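Local coordinates for nitroreductase family protein (Lactobacillus plantarum, PDB 4QLX), which reduces the carbon-carbon double bond of enone fatty acids with its flavin cofactor, probably at the expense of NADH, as part of polyunsaturated fatty acid saturation, at residues F20-V25 / V151-L156; P50-L55 / P130-A135; L157-R160 / D165-A168. All coordinates share one frame; numbering follows the deposited sequence.

Interaction 1: F20-V25 / V151-L156. With FMN (flavin mononucleotide), chain C.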
loop_
_atom_site.group_PDB
_atom_site.type_symbol
_atom_site.label_atom_id
_atom_site.label_comp_id
_atom_site.label_asym_id
_atom_site.label_seq_id
_atom_site.Cartn_x
_atom_site.Cartn_y
_atom_site.Cartn_z
ATOM N N PHE A 20 5.383 -2.151 11.888
ATOM C CA PHE A 20 4.527 -2.651 12.975
ATOM C C PHE A 20 4.388 -1.669 14.150
ATOM O O PHE A 20 3.511 -1.829 15.009
ATOM C CB PHE A 20 5.062 -3.995 13.482
ATOM C CG PHE A 20 5.218 -5.031 12.406
ATOM C CD1 PHE A 20 4.390 -5.026 11.288
ATOM C CD2 PHE A 20 6.191 -6.009 12.506
ATOM C CE1 PHE A 20 4.527 -5.984 10.290
ATOM C CE2 PHE A 20 6.343 -6.969 11.505
ATOM C CZ PHE A 20 5.504 -6.952 10.393
ATOM N N ASN A 21 5.247 -0.659 14.190
ATOM C CA ASN A 21 5.110 0.423 15.173
ATOM C C ASN A 21 4.673 1.717 14.511
ATOM O O ASN A 21 4.853 2.805 15.067
ATOM C CB ASN A 21 6.417 0.657 15.931
ATOM C CG ASN A 21 6.693 -0.419 16.951
ATOM O OD1 ASN A 21 5.780 -0.889 17.634
ATOM N ND2 ASN A 21 7.957 -0.820 17.065
ATOM N N ARG A 22 4.116 1.588 13.309
ATOM C CA ARG A 22 3.551 2.718 12.583
ATOM C C ARG A 22 2.221 3.120 13.206
ATOM O O ARG A 22 1.363 2.273 13.443
ATOM C CB ARG A 22 3.340 2.374 11.097
ATOM C CG ARG A 22 2.795 3.553 10.293
ATOM C CD ARG A 22 1.971 3.125 9.100
ATOM N NE ARG A 22 0.912 2.198 9.495
ATOM C CZ ARG A 22 -0.241 2.565 10.050
ATOM N NH1 ARG A 22 -0.513 3.856 10.279
ATOM N NH2 ARG A 22 -1.124 1.633 10.380
ATOM N N HIS A 23 2.040 4.415 13.459
ATOM C CA HIS A 23 0.747 4.915 13.878
ATOM C C HIS A 23 0.418 6.163 13.092
ATOM O O HIS A 23 1.316 6.887 12.671
ATOM C CB HIS A 23 0.736 5.224 15.391
ATOM C CG HIS A 23 1.061 4.043 16.252
ATOM N ND1 HIS A 23 0.110 3.130 16.652
ATOM C CD2 HIS A 23 2.231 3.631 16.798
ATOM C CE1 HIS A 23 0.679 2.202 17.401
ATOM N NE2 HIS A 23 1.967 2.483 17.504
ATOM N N SER A 24 -0.870 6.423 12.916
ATOM C CA SER A 24 -1.311 7.697 12.396
ATOM C C SER A 24 -0.947 8.811 13.353
ATOM O O SER A 24 -1.427 8.844 14.495
ATOM C CB SER A 24 -2.809 7.693 12.146
ATOM O OG SER A 24 -3.093 7.080 10.896
ATOM N N VAL A 25 -0.091 9.718 12.896
ATOM C CA VAL A 25 0.242 10.915 13.679
ATOM C C VAL A 25 -0.426 12.125 13.034
ATOM O O VAL A 25 -0.324 12.312 11.821
ATOM C CB VAL A 25 1.760 11.105 13.787
ATOM C CG1 VAL A 25 2.109 12.422 14.469
ATOM C CG2 VAL A 25 2.380 9.912 14.534
ATOM N N VAL A 151 1.051 3.207 -3.582
ATOM C CA VAL A 151 2.171 4.136 -3.470
ATOM C C VAL A 151 1.997 4.971 -2.190
ATOM O O VAL A 151 2.980 5.324 -1.533
ATOM C CB VAL A 151 2.330 5.047 -4.740
ATOM C CG1 VAL A 151 1.306 6.175 -4.759
ATOM C CG2 VAL A 151 3.732 5.643 -4.796
ATOM N N GLY A 152 0.752 5.253 -1.811
ATOM C CA GLY A 152 0.490 5.976 -0.566
ATOM C C GLY A 152 0.935 5.194 0.657
ATOM O O GLY A 152 1.538 5.733 1.598
ATOM N N MET A 153 0.619 3.906 0.648
ATOM C CA MET A 153 1.070 3.003 1.703
ATOM C C MET A 153 2.597 2.979 1.776
ATOM O O MET A 153 3.161 3.008 2.855
ATOM C CB MET A 153 0.526 1.583 1.470
ATOM C CG MET A 153 0.809 0.599 2.646
ATOM S SD MET A 153 0.016 1.059 4.209
ATOM C CE MET A 153 1.430 1.513 5.218
ATOM N N GLN A 154 3.282 2.942 0.634
ATOM C CA GLN A 154 4.739 2.932 0.703
ATOM C C GLN A 154 5.248 4.270 1.238
ATOM O O GLN A 154 6.223 4.297 1.977
ATOM C CB GLN A 154 5.371 2.593 -0.660
ATOM C CG GLN A 154 5.231 1.099 -0.981
ATOM C CD GLN A 154 6.439 0.503 -1.699
ATOM O OE1 GLN A 154 6.824 -0.641 -1.437
ATOM N NE2 GLN A 154 7.046 1.277 -2.607
ATOM N N LEU A 155 4.561 5.363 0.908
ATOM C CA LEU A 155 5.023 6.685 1.332
ATOM C C LEU A 155 4.903 6.828 2.863
ATOM O O LEU A 155 5.738 7.473 3.510
ATOM C CB LEU A 155 4.237 7.791 0.606
ATOM C CG LEU A 155 4.673 9.246 0.861
ATOM C CD1 LEU A 155 6.181 9.411 0.686
ATOM C CD2 LEU A 155 3.937 10.204 -0.058
ATOM N N LEU A 156 3.883 6.198 3.446
ATOM C CA LEU A 156 3.729 6.203 4.907
ATOM C C LEU A 156 4.911 5.505 5.573
ATOM O O LEU A 156 5.376 5.921 6.647
ATOM C CB LEU A 156 2.420 5.527 5.323
ATOM C CG LEU A 156 1.082 6.188 4.993
ATOM C CD1 LEU A 156 -0.020 5.247 5.407
ATOM C CD2 LEU A 156 0.914 7.515 5.741
HETATM N N1 FMN C . -7.426 9.903 9.733
HETATM C C2 FMN C . -7.972 11.146 9.978
HETATM O O2 FMN C . -7.768 11.714 11.043
HETATM N N3 FMN C . -8.752 11.773 9.044
HETATM C C4 FMN C . -8.989 11.153 7.840
HETATM O O4 FMN C . -9.693 11.697 7.001
HETATM C C4A FMN C . -8.457 9.898 7.589
HETATM N N5 FMN C . -8.708 9.292 6.385
HETATM C C5A FMN C . -8.171 8.061 6.096
HETATM C C6 FMN C . -8.456 7.513 4.859
HETATM C C7 FMN C . -7.932 6.278 4.521
HETATM C C7M FMN C . -8.221 5.675 3.184
HETATM C C8 FMN C . -7.134 5.605 5.429
HETATM C C8M FMN C . -6.587 4.280 5.010
HETATM C C9 FMN C . -6.844 6.160 6.680
HETATM C C9A FMN C . -7.371 7.407 7.024
HETATM N N10 FMN C . -7.131 8.020 8.262
HETATM C C10 FMN C . -7.671 9.265 8.530
HETATM C "C1'" FMN C . -6.280 7.373 9.327
HETATM C "C2'" FMN C . -7.061 6.204 9.969
HETATM O "O2'" FMN C . -8.056 6.684 10.848
HETATM C "C3'" FMN C . -6.146 5.234 10.713
HETATM O "O3'" FMN C . -5.327 4.583 9.757
HETATM C "C4'" FMN C . -6.886 4.143 11.501
HETATM O "O4'" FMN C . -7.678 4.666 12.546
HETATM C "C5'" FMN C . -5.888 3.145 12.085
HETATM O "O5'" FMN C . -4.961 3.789 12.932
HETATM P P FMN C . -3.382 3.720 12.605
HETATM O O1P FMN C . -2.685 4.541 13.669
HETATM O O2P FMN C . -3.116 4.295 11.225
HETATM O O3P FMN C . -2.886 2.292 12.654
#
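Arg22 meets residues 151-156 of helix 137-161 through its aliphatic shaft and the FMN phosphate through its guanidinium, so two kinds of interaction divide one side chain. The apolar part is modest: 96 Å² is buried between the segments, and no hydrogen bond joins them. Arg22 CD lies 4.2 Å from Met153 CE, the end of a side chain that reaches over from the helix, and 4.5 Å from Leu156 CB. CG anti to the backbone N (chi1 -178°) leaves CD beside Met153 CE and Leu156 CB; a bend at chi3 then turns the guanidinium aside to the phosphate.

The polar part is a phosphate site built on the loop 20-25. Arg22 NH1 donates to FMN O2P at 2.8 Å in a nearly straight bond (N-H...O angle 167°), with O2P at the guanidinium edge and in its plane. NH2 reaches FMN O3P at 3.0 Å along a more bent path, and adds a weak bond to O2P. Ser24 approaches with backbone and side chain together: its N points at FMN O1P over 2.7 Å, almost linearly (176°), while its OG gives a hydrogen bond of 2.8 Å to FMN O2P. Each of the three terminal phosphate oxygens is therefore held by this short loop, and O2P receives both Arg22 and Ser24.

The dimer interface completes the setting, because Arg22 NH2 also bonds the backbone O of Thr48 of the second subunit, and Pro50 of that subunit packs against Arg22. In-plane donation fixes how the guanidinium is turned, and the buried positive group is likely to offset the phosphate's negative charge where Met153 CE and Leu156 CB give the shaft carbon neighbours.

Interaction 2: P50-L55 / P130-A135. With FMN (flavin mononucleotide), chain J; KTC (10-oxooctadecanoic acid), chain D.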
loop_
_atom_site.group_PDB
_atom_site.type_symbol
_atom_site.label_atom_id
_atom_site.label_comp_id
_atom_site.label_asym_id
_atom_site.label_seq_id
_atom_site.Cartn_x
_atom_site.Cartn_y
_atom_site.Cartn_z
ATOM N N PRO A 50 4.543 -1.155 -6.927
ATOM C CA PRO A 50 3.981 -1.758 -8.144
ATOM C C PRO A 50 2.780 -0.953 -8.614
ATOM O O PRO A 50 2.267 -0.128 -7.868
ATOM C CB PRO A 50 3.543 -3.146 -7.675
ATOM C CG PRO A 50 3.112 -2.888 -6.264
ATOM C CD PRO A 50 4.154 -1.916 -5.727
ATOM N N SER A 51 2.339 -1.195 -9.840
ATOM C CA SER A 51 1.197 -0.499 -10.415
ATOM C C SER A 51 0.686 -1.389 -11.539
ATOM O O SER A 51 1.472 -2.137 -12.139
ATOM C CB SER A 51 1.584 0.900 -10.930
ATOM O OG SER A 51 2.501 0.801 -12.013
ATOM N N ALA A 52 -0.614 -1.343 -11.809
ATOM C CA ALA A 52 -1.163 -2.194 -12.865
ATOM C C ALA A 52 -0.504 -1.862 -14.195
ATOM O O ALA A 52 -0.437 -0.700 -14.589
ATOM C CB ALA A 52 -2.687 -2.042 -12.962
ATOM N N CYS A 53 0.003 -2.896 -14.865
ATOM C CA CYS A 53 0.727 -2.764 -16.135
ATOM C C CYS A 53 1.859 -1.736 -16.107
ATOM O O CYS A 53 2.210 -1.158 -17.144
ATOM C CB CYS A 53 -0.248 -2.425 -17.261
ATOM S SG CYS A 53 -1.341 -3.807 -17.690
ATOM N N ASN A 54 2.430 -1.534 -14.920
ATOM C CA ASN A 54 3.498 -0.550 -14.685
ATOM C C ASN A 54 3.158 0.838 -15.236
ATOM O O ASN A 54 4.048 1.601 -15.604
ATOM C CB ASN A 54 4.841 -1.028 -15.267
ATOM C CG ASN A 54 6.039 -0.307 -14.633
ATOM O OD1 ASN A 54 5.961 0.136 -13.483
ATOM N ND2 ASN A 54 7.130 -0.167 -15.383
ATOM N N LEU A 55 1.867 1.167 -15.267
ATOM C CA LEU A 55 1.405 2.472 -15.747
ATOM C C LEU A 55 1.601 3.580 -14.704
ATOM O O LEU A 55 1.485 4.767 -15.028
ATOM C CB LEU A 55 -0.069 2.395 -16.153
ATOM C CG LEU A 55 -0.344 1.488 -17.364
ATOM C CD1 LEU A 55 -1.835 1.453 -17.660
ATOM C CD2 LEU A 55 0.424 1.996 -18.564
ATOM N N PRO A 130 -6.439 -3.742 -24.746
ATOM C CA PRO A 130 -7.848 -3.604 -25.135
ATOM C C PRO A 130 -8.798 -3.380 -23.963
ATOM O O PRO A 130 -9.843 -2.754 -24.146
ATOM C CB PRO A 130 -8.160 -4.942 -25.803
ATOM C CG PRO A 130 -6.863 -5.437 -26.277
ATOM C CD PRO A 130 -5.865 -5.000 -25.265
ATOM N N LEU A 131 -8.451 -3.885 -22.784
ATOM C CA LEU A 131 -9.269 -3.654 -21.591
ATOM C C LEU A 131 -9.191 -2.204 -21.120
ATOM O O LEU A 131 -10.167 -1.652 -20.603
ATOM C CB LEU A 131 -8.846 -4.591 -20.460
ATOM C CG LEU A 131 -9.505 -5.973 -20.422
ATOM C CD1 LEU A 131 -9.284 -6.733 -21.702
ATOM C CD2 LEU A 131 -8.975 -6.770 -19.237
ATOM N N TYR A 132 -8.021 -1.597 -21.263
ATOM C CA TYR A 132 -7.861 -0.193 -20.918
ATOM C C TYR A 132 -8.558 0.668 -21.964
ATOM O O TYR A 132 -9.195 1.674 -21.638
ATOM C CB TYR A 132 -6.379 0.190 -20.811
ATOM C CG TYR A 132 -5.755 -0.121 -19.470
ATOM C CD1 TYR A 132 -6.107 0.602 -18.335
ATOM C CD2 TYR A 132 -4.809 -1.129 -19.337
ATOM C CE1 TYR A 132 -5.538 0.326 -17.109
ATOM C CE2 TYR A 132 -4.245 -1.414 -18.123
ATOM C CZ TYR A 132 -4.612 -0.690 -17.009
ATOM O OH TYR A 132 -4.038 -0.977 -15.791
ATOM N N GLU A 133 -8.456 0.255 -23.222
ATOM C CA GLU A 133 -9.017 1.044 -24.309
ATOM C C GLU A 133 -10.546 1.027 -24.343
ATOM O O GLU A 133 -11.164 2.008 -24.743
ATOM C CB GLU A 133 -8.454 0.570 -25.640
ATOM C CG GLU A 133 -7.010 1.000 -25.842
ATOM C CD GLU A 133 -6.433 0.498 -27.143
ATOM O OE1 GLU A 133 -7.018 -0.442 -27.731
ATOM O OE2 GLU A 133 -5.397 1.043 -27.576
ATOM N N ASN A 134 -11.153 -0.070 -23.907
ATOM C CA ASN A 134 -12.609 -0.151 -23.854
ATOM C C ASN A 134 -13.182 0.028 -22.458
ATOM O O ASN A 134 -14.339 -0.325 -22.213
ATOM C CB ASN A 134 -13.087 -1.491 -24.404
ATOM C CG ASN A 134 -12.745 -1.674 -25.861
ATOM O OD1 ASN A 134 -12.790 -0.725 -26.646
ATOM N ND2 ASN A 134 -12.393 -2.899 -26.236
ATOM N N ALA A 135 -12.386 0.571 -21.540
ATOM C CA ALA A 135 -12.797 0.641 -20.139
ATOM C C ALA A 135 -13.740 1.808 -19.866
ATOM O O ALA A 135 -13.585 2.886 -20.436
ATOM C CB ALA A 135 -11.565 0.742 -19.226
HETATM N N1 FMN J . 1.047 -8.562 -13.026
HETATM C C2 FMN J . 0.590 -9.611 -13.797
HETATM O O2 FMN J . 1.397 -10.374 -14.334
HETATM N N3 FMN J . -0.763 -9.792 -13.996
HETATM C C4 FMN J . -1.673 -8.934 -13.420
HETATM O O4 FMN J . -2.879 -9.081 -13.578
HETATM C C4A FMN J . -1.224 -7.895 -12.629
HETATM N N5 FMN J . -2.147 -7.056 -12.052
HETATM C C5A FMN J . -1.726 -6.022 -11.248
HETATM C C6 FMN J . -2.687 -5.205 -10.659
HETATM C C7 FMN J . -2.278 -4.166 -9.841
HETATM C C7M FMN J . -3.286 -3.259 -9.197
HETATM C C8 FMN J . -0.926 -3.957 -9.607
HETATM C C8M FMN J . -0.524 -2.827 -8.718
HETATM C C9 FMN J . 0.039 -4.778 -10.200
HETATM C C9A FMN J . -0.363 -5.826 -11.028
HETATM N N10 FMN J . 0.579 -6.660 -11.651
HETATM C C10 FMN J . 0.140 -7.706 -12.427
HETATM C "C1'" FMN J . 2.058 -6.485 -11.438
HETATM C "C2'" FMN J . 2.572 -5.310 -12.306
HETATM O "O2'" FMN J . 2.592 -5.657 -13.698
HETATM C "C3'" FMN J . 3.938 -4.817 -11.803
HETATM O "O3'" FMN J . 3.777 -4.269 -10.488
HETATM C "C4'" FMN J . 4.573 -3.713 -12.655
HETATM O "O4'" FMN J . 4.940 -4.186 -13.924
HETATM C "C5'" FMN J . 5.817 -3.141 -11.977
HETATM O "O5'" FMN J . 6.758 -4.178 -11.813
HETATM P P FMN J . 7.308 -4.629 -10.352
HETATM O O1P FMN J . 7.980 -3.464 -9.663
HETATM O O2P FMN J . 6.160 -5.077 -9.503
HETATM O O3P FMN J . 8.289 -5.770 -10.599
HETATM O O1 KTC D . 8.026 -11.658 -16.834
HETATM C C17 KTC D . 8.008 -11.291 -18.006
HETATM O O KTC D . 8.486 -12.095 -18.960
HETATM C C16 KTC D . 7.440 -9.938 -18.361
HETATM C C15 KTC D . 6.372 -9.608 -17.334
HETATM C C14 KTC D . 5.087 -9.213 -18.030
HETATM C C13 KTC D . 4.815 -7.748 -17.753
HETATM C C12 KTC D . 3.586 -7.610 -16.880
HETATM C C11 KTC D . 2.337 -7.559 -17.734
HETATM C C10 KTC D . 1.348 -6.617 -17.069
HETATM C C9 KTC D . 0.311 -7.407 -16.289
HETATM C C8 KTC D . -0.489 -6.427 -15.481
HETATM O O2 KTC D . 0.091 -5.638 -14.742
HETATM C C7 KTC D . -1.995 -6.449 -15.603
HETATM C C6 KTC D . -2.599 -5.487 -14.599
HETATM C C5 KTC D . -4.060 -5.811 -14.335
HETATM C C4 KTC D . -4.958 -4.949 -15.208
HETATM C C3 KTC D . -6.432 -5.274 -14.975
HETATM C C2 KTC D . -7.274 -4.745 -16.133
HETATM C C1 KTC D . -6.824 -3.339 -16.521
HETATM C C KTC D . -7.704 -2.715 -17.585
#
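Tyr132, near the end of helix 118-133, reaches the loop 50-55 and there forms one wall of the fatty-acid pocket, with a Cys sulfur-aromatic contact at its rim. The side chain leaves the helix with CB directed toward the loop; CG, anti to the carbonyl carbon (chi1 -84°), starts the ring, 3.8 Å from the terminal methyl C of 10-oxooctadecanoic acid (KTC). That methyl lies over the centre of one ring face, 3.5 Å above the plane. Farther along, CE2 meets Cys53 SG at 3.8 Å; the sulfur sits in the ring plane at the edge. At CZ the ring is sandwiched: KTC C1 approaches from the product's side, and Leu55 CD1 lies 3.6 Å away over the opposite face. This Leu55 methyl makes a CH-pi contact 23° off the ring normal, offset toward the rim. The hydroxyl at the tip lies beside Ala52 CB and has its polar partner in Asp143 OD2 of helix 137-161, a hydrogen bond that would limit turning of the ring. With an alanine here, Leu55 CD1 and the end of the KTC chain would probably face a gap where the ring had been, and Asp143 would lose this hydroxyl partner.

The same loop holds the ketone in the middle of the product. Cys53 SG packs against KTC C7 and C8, while the Cys53 backbone N donates to the ketone oxygen KTC O2 at 2.7 Å, with an N-H...O angle of 146°.

Interaction 3: L157-R160 / D165-A168. With FMN (flavin mononucleotide), chain C.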
loop_
_atom_site.group_PDB
_atom_site.type_symbol
_atom_site.label_atom_id
_atom_site.label_comp_id
_atom_site.label_asym_id
_atom_site.label_seq_id
_atom_site.Cartn_x
_atom_site.Cartn_y
_atom_site.Cartn_z
ATOM N N LEU A 157 5.400 4.443 4.935
ATOM C CA LEU A 157 6.528 3.688 5.479
ATOM C C LEU A 157 7.821 4.469 5.241
ATOM O O LEU A 157 8.658 4.578 6.132
ATOM C CB LEU A 157 6.608 2.275 4.847
ATOM C CG LEU A 157 5.351 1.432 5.117
ATOM C CD1 LEU A 157 5.356 0.083 4.414
ATOM C CD2 LEU A 157 5.194 1.222 6.634
ATOM N N VAL A 158 7.970 5.003 4.030
ATOM C CA VAL A 158 9.140 5.796 3.683
ATOM C C VAL A 158 9.287 6.944 4.676
ATOM O O VAL A 158 10.385 7.208 5.172
ATOM C CB VAL A 158 9.051 6.340 2.244
ATOM C CG1 VAL A 158 10.119 7.388 2.008
ATOM C CG2 VAL A 158 9.212 5.194 1.250
ATOM N N ALA A 159 8.174 7.591 4.988
ATOM C CA ALA A 159 8.181 8.699 5.948
ATOM C C ALA A 159 8.874 8.285 7.248
ATOM O O ALA A 159 9.768 8.990 7.735
ATOM C CB ALA A 159 6.751 9.178 6.216
ATOM N N ARG A 160 8.481 7.127 7.781
ATOM C CA ARG A 160 9.051 6.601 9.020
ATOM C C ARG A 160 10.501 6.158 8.843
ATOM O O ARG A 160 11.332 6.386 9.718
ATOM C CB ARG A 160 8.194 5.442 9.561
ATOM C CG ARG A 160 6.993 5.933 10.369
ATOM C CD ARG A 160 6.146 4.807 10.981
ATOM N NE ARG A 160 6.910 3.838 11.771
ATOM C CZ ARG A 160 7.447 4.075 12.968
ATOM N NH1 ARG A 160 7.348 5.276 13.543
ATOM N NH2 ARG A 160 8.109 3.103 13.586
ATOM N N ASP A 165 6.989 10.843 10.671
ATOM C CA ASP A 165 5.743 10.118 10.853
ATOM C C ASP A 165 4.714 10.748 9.955
ATOM O O ASP A 165 5.005 11.742 9.293
ATOM C CB ASP A 165 5.293 10.133 12.313
ATOM C CG ASP A 165 5.957 9.042 13.119
ATOM O OD1 ASP A 165 5.625 7.848 12.892
ATOM O OD2 ASP A 165 6.828 9.364 13.952
ATOM N N ALA A 166 3.508 10.184 9.935
ATOM C CA ALA A 166 2.566 10.519 8.885
ATOM C C ALA A 166 1.140 10.064 9.154
ATOM O O ALA A 166 0.889 9.140 9.926
ATOM C CB ALA A 166 3.062 9.908 7.533
ATOM N N ASN A 167 0.206 10.726 8.484
ATOM C CA ASN A 167 -1.189 10.335 8.517
ATOM C C ASN A 167 -1.732 10.331 7.106
ATOM O O ASN A 167 -1.540 11.299 6.364
ATOM C CB ASN A 167 -2.009 11.285 9.403
ATOM C CG ASN A 167 -3.513 11.086 9.244
ATOM O OD1 ASN A 167 -4.239 12.001 8.854
ATOM N ND2 ASN A 167 -3.985 9.880 9.539
ATOM N N ALA A 168 -2.390 9.236 6.729
ATOM C CA ALA A 168 -3.114 9.176 5.464
ATOM C C ALA A 168 -4.529 9.636 5.739
ATOM O O ALA A 168 -5.069 9.369 6.819
ATOM C CB ALA A 168 -3.087 7.756 4.865
HETATM N N1 FMN C . -7.426 9.903 9.733
HETATM C C2 FMN C . -7.972 11.146 9.978
HETATM O O2 FMN C . -7.768 11.714 11.043
HETATM N N3 FMN C . -8.752 11.773 9.044
HETATM C C4 FMN C . -8.989 11.153 7.840
HETATM O O4 FMN C . -9.693 11.697 7.001
HETATM C C4A FMN C . -8.457 9.898 7.589
HETATM N N5 FMN C . -8.708 9.292 6.385
HETATM C C5A FMN C . -8.171 8.061 6.096
HETATM C C6 FMN C . -8.456 7.513 4.859
HETATM C C7 FMN C . -7.932 6.278 4.521
HETATM C C7M FMN C . -8.221 5.675 3.184
HETATM C C8 FMN C . -7.134 5.605 5.429
HETATM C C8M FMN C . -6.587 4.280 5.010
HETATM C C9 FMN C . -6.844 6.160 6.680
HETATM C C9A FMN C . -7.371 7.407 7.024
HETATM N N10 FMN C . -7.131 8.020 8.262
HETATM C C10 FMN C . -7.671 9.265 8.530
HETATM C "C1'" FMN C . -6.280 7.373 9.327
HETATM C "C2'" FMN C . -7.061 6.204 9.969
HETATM O "O2'" FMN C . -8.056 6.684 10.848
HETATM C "C3'" FMN C . -6.146 5.234 10.713
HETATM O "O3'" FMN C . -5.327 4.583 9.757
HETATM C "C4'" FMN C . -6.886 4.143 11.501
HETATM O "O4'" FMN C . -7.678 4.666 12.546
HETATM C "C5'" FMN C . -5.888 3.145 12.085
HETATM O "O5'" FMN C . -4.961 3.789 12.932
HETATM P P FMN C . -3.382 3.720 12.605
HETATM O O1P FMN C . -2.685 4.541 13.669
HETATM O O2P FMN C . -3.116 4.295 11.225
HETATM O O3P FMN C . -2.886 2.292 12.654
#
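A helix-to-strand turn of the nitroreductase fold brings Arg160, near the end of helix 137-161, back against Asp165, which opens strand 165-169, an edge strand of the sheet within this chain. Their salt bridge runs from Arg160 NH1 to Asp165 OD1 at 3.2 Å, with an N-H...O angle of 157°. OD1 lies at the guanidinium edge, in its plane, and is met on its syn side; the two flat groups are 27° apart. Arg160 CG and CD also lie by this oxygen, CG 3.5 Å from Asp165 OD1, and the bend at chi3 (53°) folds the guanidinium back so that NH1 reaches it. Next to this polar pair, Ala159 CB packs on Ala166 CB at 4.0 Å, a small apolar contact between helix and strand.

Farther along the strand lies the flavin: Ala168 O sits 2.9 Å from FMN N10, and Asn167 ND2 is 3.4 Å from FMN C1'. The remaining guanidinium donors of Arg160 are used too, NE by the backbone O of Val18 and NH2 by that of Asp17. One arginine thus joins three parts of the chain, and its charge is probably balanced in part by the Asp165 carboxylate.

How the interactions relate
Interactions 1 and 3 are neighbours, with centres 4 Å apart, both on helix 137-161 and both touching the same FMN. They meet directly: Val25 N lies 3.2 Å from Ala166 O in a probable hydrogen bond, and a weak one runs from Asn167 ND2 to Ser24 OG, also 3.2 Å, so the phosphate loop is probably linked to the strand beside the flavin ring. Interaction 2 is centred farther off, about 26 Å from interaction 1 and 28 Å from interaction 3, though its nearest atoms come within about 5 Å of interaction 1; it belongs to the other FMN and its bound product. The dimer connects them, since Arg22 and Ser24 of the second subunit bind that FMN.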